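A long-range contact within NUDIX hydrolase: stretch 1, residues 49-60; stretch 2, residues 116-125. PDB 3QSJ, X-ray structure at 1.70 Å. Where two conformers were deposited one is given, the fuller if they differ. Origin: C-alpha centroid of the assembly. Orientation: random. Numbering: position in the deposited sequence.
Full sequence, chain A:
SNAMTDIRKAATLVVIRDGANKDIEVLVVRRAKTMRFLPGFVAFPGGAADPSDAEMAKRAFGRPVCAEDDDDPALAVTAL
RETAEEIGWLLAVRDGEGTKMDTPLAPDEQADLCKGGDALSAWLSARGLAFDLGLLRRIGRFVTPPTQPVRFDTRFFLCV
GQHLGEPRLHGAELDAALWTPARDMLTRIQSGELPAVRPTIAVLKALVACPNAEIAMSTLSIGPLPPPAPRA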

# COMPACT_ATOMS: atom_id res chain seq x y z
N ALA A 49 10.79 3.44 3.11
CA ALA A 49 11.48 2.18 3.28
C ALA A 49 12.20 2.13 4.63
O ALA A 49 12.71 3.15 5.11
CB ALA A 49 12.52 1.97 2.14
N ASP A 50 12.25 0.94 5.25
CA ASP A 50 12.96 0.68 6.53
C ASP A 50 14.01 -0.42 6.26
O ASP A 50 13.76 -1.28 5.41
CB ASP A 50 11.95 0.19 7.58
CG ASP A 50 12.51 -0.18 8.97
OD1 ASP A 50 12.72 0.74 9.80
OD2 ASP A 50 12.84 -1.39 9.18
N PRO A 51 15.14 -0.47 7.01
CA PRO A 51 16.16 -1.52 6.75
C PRO A 51 15.63 -2.94 6.84
O PRO A 51 16.08 -3.78 6.07
CB PRO A 51 17.21 -1.29 7.84
CG PRO A 51 17.08 0.20 8.17
CD PRO A 51 15.62 0.51 8.02
N SER A 52 14.67 -3.22 7.78
CA SER A 52 14.18 -4.61 7.90
C SER A 52 13.39 -5.05 6.66
O SER A 52 13.10 -6.23 6.54
CB SER A 52 13.34 -4.83 9.17
OG SER A 52 12.17 -4.01 9.18
N ASP A 53 12.98 -4.09 5.77
CA ASP A 53 12.19 -4.46 4.59
C ASP A 53 12.99 -5.36 3.64
O ASP A 53 12.48 -6.42 3.24
CB ASP A 53 11.63 -3.23 3.85
CG ASP A 53 10.66 -2.46 4.73
OD1 ASP A 53 10.14 -3.05 5.72
OD2 ASP A 53 10.44 -1.26 4.46
N ALA A 54 14.26 -4.98 3.32
CA ALA A 54 15.08 -5.82 2.46
C ALA A 54 15.41 -7.14 3.16
O ALA A 54 15.46 -8.17 2.50
CB ALA A 54 16.37 -5.10 2.09
N GLU A 55 15.50 -7.14 4.50
CA GLU A 55 15.81 -8.40 5.24
C GLU A 55 14.64 -9.39 5.08
O GLU A 55 14.83 -10.57 4.74
CB GLU A 55 16.04 -8.11 6.72
CG GLU A 55 17.27 -7.25 7.01
CD GLU A 55 17.58 -7.12 8.48
OE1 GLU A 55 16.78 -6.48 9.21
OE2 GLU A 55 18.62 -7.66 8.92
N MSE A 56 13.39 -8.89 5.26
CA MSE A 56 12.20 -9.70 5.07
C MSE A 56 12.04 -10.12 3.61
O MSE A 56 11.60 -11.24 3.35
CB MSE A 56 10.94 -8.93 5.51
CG MSE A 56 10.85 -8.82 7.04
SE MSE A 56 9.15 -8.00 7.56
CE MSE A 56 9.78 -6.06 7.38
N ALA A 57 12.47 -9.26 2.67
CA ALA A 57 12.34 -9.64 1.27
C ALA A 57 13.19 -10.88 0.93
O ALA A 57 12.81 -11.65 0.04
CB ALA A 57 12.66 -8.48 0.36
N LYS A 58 14.37 -11.03 1.58
CA LYS A 58 15.28 -12.17 1.33
C LYS A 58 14.67 -13.50 1.90
O LYS A 58 15.06 -14.58 1.44
CB LYS A 58 16.67 -11.85 1.89
CG LYS A 58 17.36 -10.74 1.10
CD LYS A 58 18.71 -10.40 1.70
CE LYS A 58 19.52 -9.43 0.86
NZ LYS A 58 18.97 -8.05 0.89
N ARG A 59 13.65 -13.42 2.78
CA ARG A 59 12.94 -14.61 3.31
C ARG A 59 11.61 -14.83 2.59
O ARG A 59 10.90 -15.81 2.89
CB ARG A 59 12.57 -14.42 4.80
CG ARG A 59 13.66 -13.82 5.63
CD ARG A 59 13.30 -13.72 7.09
NE ARG A 59 14.55 -13.38 7.74
CZ ARG A 59 14.81 -12.26 8.37
NH1 ARG A 59 13.84 -11.39 8.63
NH2 ARG A 59 16.02 -12.05 8.88
N ALA A 60 11.26 -13.93 1.65
CA ALA A 60 9.95 -13.96 0.99
C ALA A 60 9.82 -15.11 -0.02
O ALA A 60 10.85 -15.65 -0.47
CB ALA A 60 9.68 -12.63 0.27
N GLY A 116 7.28 0.39 15.24
CA GLY A 116 8.31 0.41 14.22
C GLY A 116 9.45 -0.55 14.50
O GLY A 116 9.26 -1.60 15.11
N GLY A 117 10.66 -0.16 14.08
CA GLY A 117 11.82 -1.01 14.23
C GLY A 117 11.59 -2.31 13.50
O GLY A 117 10.95 -2.32 12.43
N ASP A 118 12.08 -3.40 14.09
CA ASP A 118 11.97 -4.75 13.50
C ASP A 118 10.78 -5.54 14.07
O ASP A 118 10.81 -6.76 14.07
CB ASP A 118 13.31 -5.53 13.66
CG ASP A 118 14.53 -4.74 13.25
OD1 ASP A 118 14.47 -4.05 12.21
OD2 ASP A 118 15.54 -4.77 13.99
N ALA A 119 9.71 -4.83 14.52
CA ALA A 119 8.50 -5.47 15.08
C ALA A 119 7.82 -6.47 14.09
O ALA A 119 7.46 -7.58 14.49
CB ALA A 119 7.49 -4.43 15.51
N LEU A 120 7.64 -6.07 12.84
CA LEU A 120 7.01 -6.98 11.88
C LEU A 120 7.91 -8.15 11.55
O LEU A 120 7.46 -9.31 11.60
CB LEU A 120 6.62 -6.26 10.59
CG LEU A 120 5.99 -7.19 9.53
CD1 LEU A 120 4.78 -7.97 10.09
CD2 LEU A 120 5.61 -6.36 8.32
N SER A 121 9.20 -7.88 11.27
CA SER A 121 10.16 -8.94 10.99
C SER A 121 10.20 -9.99 12.12
O SER A 121 10.15 -11.20 11.85
CB SER A 121 11.54 -8.32 10.75
OG SER A 121 12.51 -9.33 10.54
N ALA A 122 10.18 -9.52 13.37
CA ALA A 122 10.16 -10.35 14.58
C ALA A 122 8.88 -11.15 14.68
O ALA A 122 8.93 -12.35 15.00
CB ALA A 122 10.31 -9.47 15.81
N TRP A 123 7.72 -10.51 14.41
CA TRP A 123 6.44 -11.21 14.51
C TRP A 123 6.41 -12.35 13.47
O TRP A 123 5.95 -13.46 13.78
CB TRP A 123 5.27 -10.21 14.28
CG TRP A 123 3.91 -10.79 14.51
CD1 TRP A 123 3.18 -10.74 15.68
CD2 TRP A 123 3.09 -11.47 13.56
NE1 TRP A 123 1.99 -11.41 15.51
CE2 TRP A 123 1.89 -11.83 14.22
CE3 TRP A 123 3.24 -11.80 12.21
CZ2 TRP A 123 0.87 -12.52 13.57
CZ3 TRP A 123 2.26 -12.53 11.59
CH2 TRP A 123 1.08 -12.86 12.26
N LEU A 124 6.88 -12.07 12.24
CA LEU A 124 6.88 -13.09 11.19
C LEU A 124 7.86 -14.24 11.51
O LEU A 124 7.53 -15.41 11.30
CB LEU A 124 7.22 -12.49 9.83
CG LEU A 124 6.09 -11.55 9.29
CD1 LEU A 124 6.58 -10.79 8.07
CD2 LEU A 124 4.83 -12.39 8.86
N SER A 125 9.09 -13.89 11.97
CA SER A 125 10.17 -14.85 12.21
C SER A 125 9.93 -15.76 13.41
O SER A 125 10.42 -16.89 13.43
CB SER A 125 11.53 -14.16 12.23
OG SER A 125 11.72 -13.37 13.39
O HOH W 1 10.09 -5.15 10.59
O HOH W 2 10.80 -12.11 9.16

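The most unusual feature of this contact is how little direct polar bonding holds it together: the two stretches share a single direct hydrogen bond, and a weak one, while two waters make most of the polar links and three carboxylates gather at one end. Asp50 OD2 lies 4.3 Å from Asp118 OD1, and Glu55 OE1 lies 4.5 Å from the same Asp118 OD1. Like charges at such distances would repel one another if all were ionised, so this end gains nothing from charge pairing.

The backbone arrangement is simple. Helix 51-58 and helix 119-125 run in nearly the same direction, with 25° between their axes and a closest approach of 9.8 Å. Their starts lie side by side: the CA atoms of Ser52 and Asp118 are 6.0 Å apart, and one turn further on those of Met56 and Ser121 are 6.3 Å apart. Each of these pairs includes a serine, and the two serines also meet each other, Ser52 CB lying 4.2 Å from Ser121 CB.

Both helices begin with an aspartate at the N-cap, but the two behave differently. Asp50 caps its helix, its OD2 accepting from Ser52 N at 2.9 Å and also from Ser52 OG at 2.7 Å. A short acidic side chain suits this position because it can fold back onto an amide that has no carbonyl partner in the preceding turn. Asp118 makes no capping bond; the end of its side chain approaches the other helix instead, bringing OD1 to 3.3 Å from Ser52 CB. Ahead of it, Gly116 and Gly117 both have positive phi, a conformation that favours glycine; a type II' turn runs from Gly116 to Ala119, with Gly117 and Asp118 at its corners.

The hydroxyl of Ser52, having given its hydrogen to Asp50, is free to act as an acceptor. Water 1 donates to Ser52 OG at 2.8 Å and accepts from Ser121 N at 3.0 Å, thereby satisfying an amide in the first turn of the second helix; it also donates weakly to Gly117 O at 3.5 Å. The water thus joins the two helix starts where their own polar atoms do not meet.

Further along, the contact becomes apolar. Met56, a selenomethionine, is buried and has the largest area covered by the other stretch. Its long, unbranched side chain carries SE to 3.8 Å from Leu120 CG and 3.8 Å from Leu124 CD1, two residues one turn apart on the same helix. SE also lies 3.7 Å from Ser121 CA, where the small serine leaves the backbone accessible.

Arg59, exposed, reaches back across to Ser121. Its NH1 donates to Ser121 OG at 3.1 Å, but the angle of 125° makes this bond weak. The same NH1 donates to water 2 at 3.2 Å, and that water donates to Ser121 O at 2.9 Å, so arginine's length brings NH1 to Ser121, and the two hydrogens of that nitrogen suit it to bond both directly and through solvent.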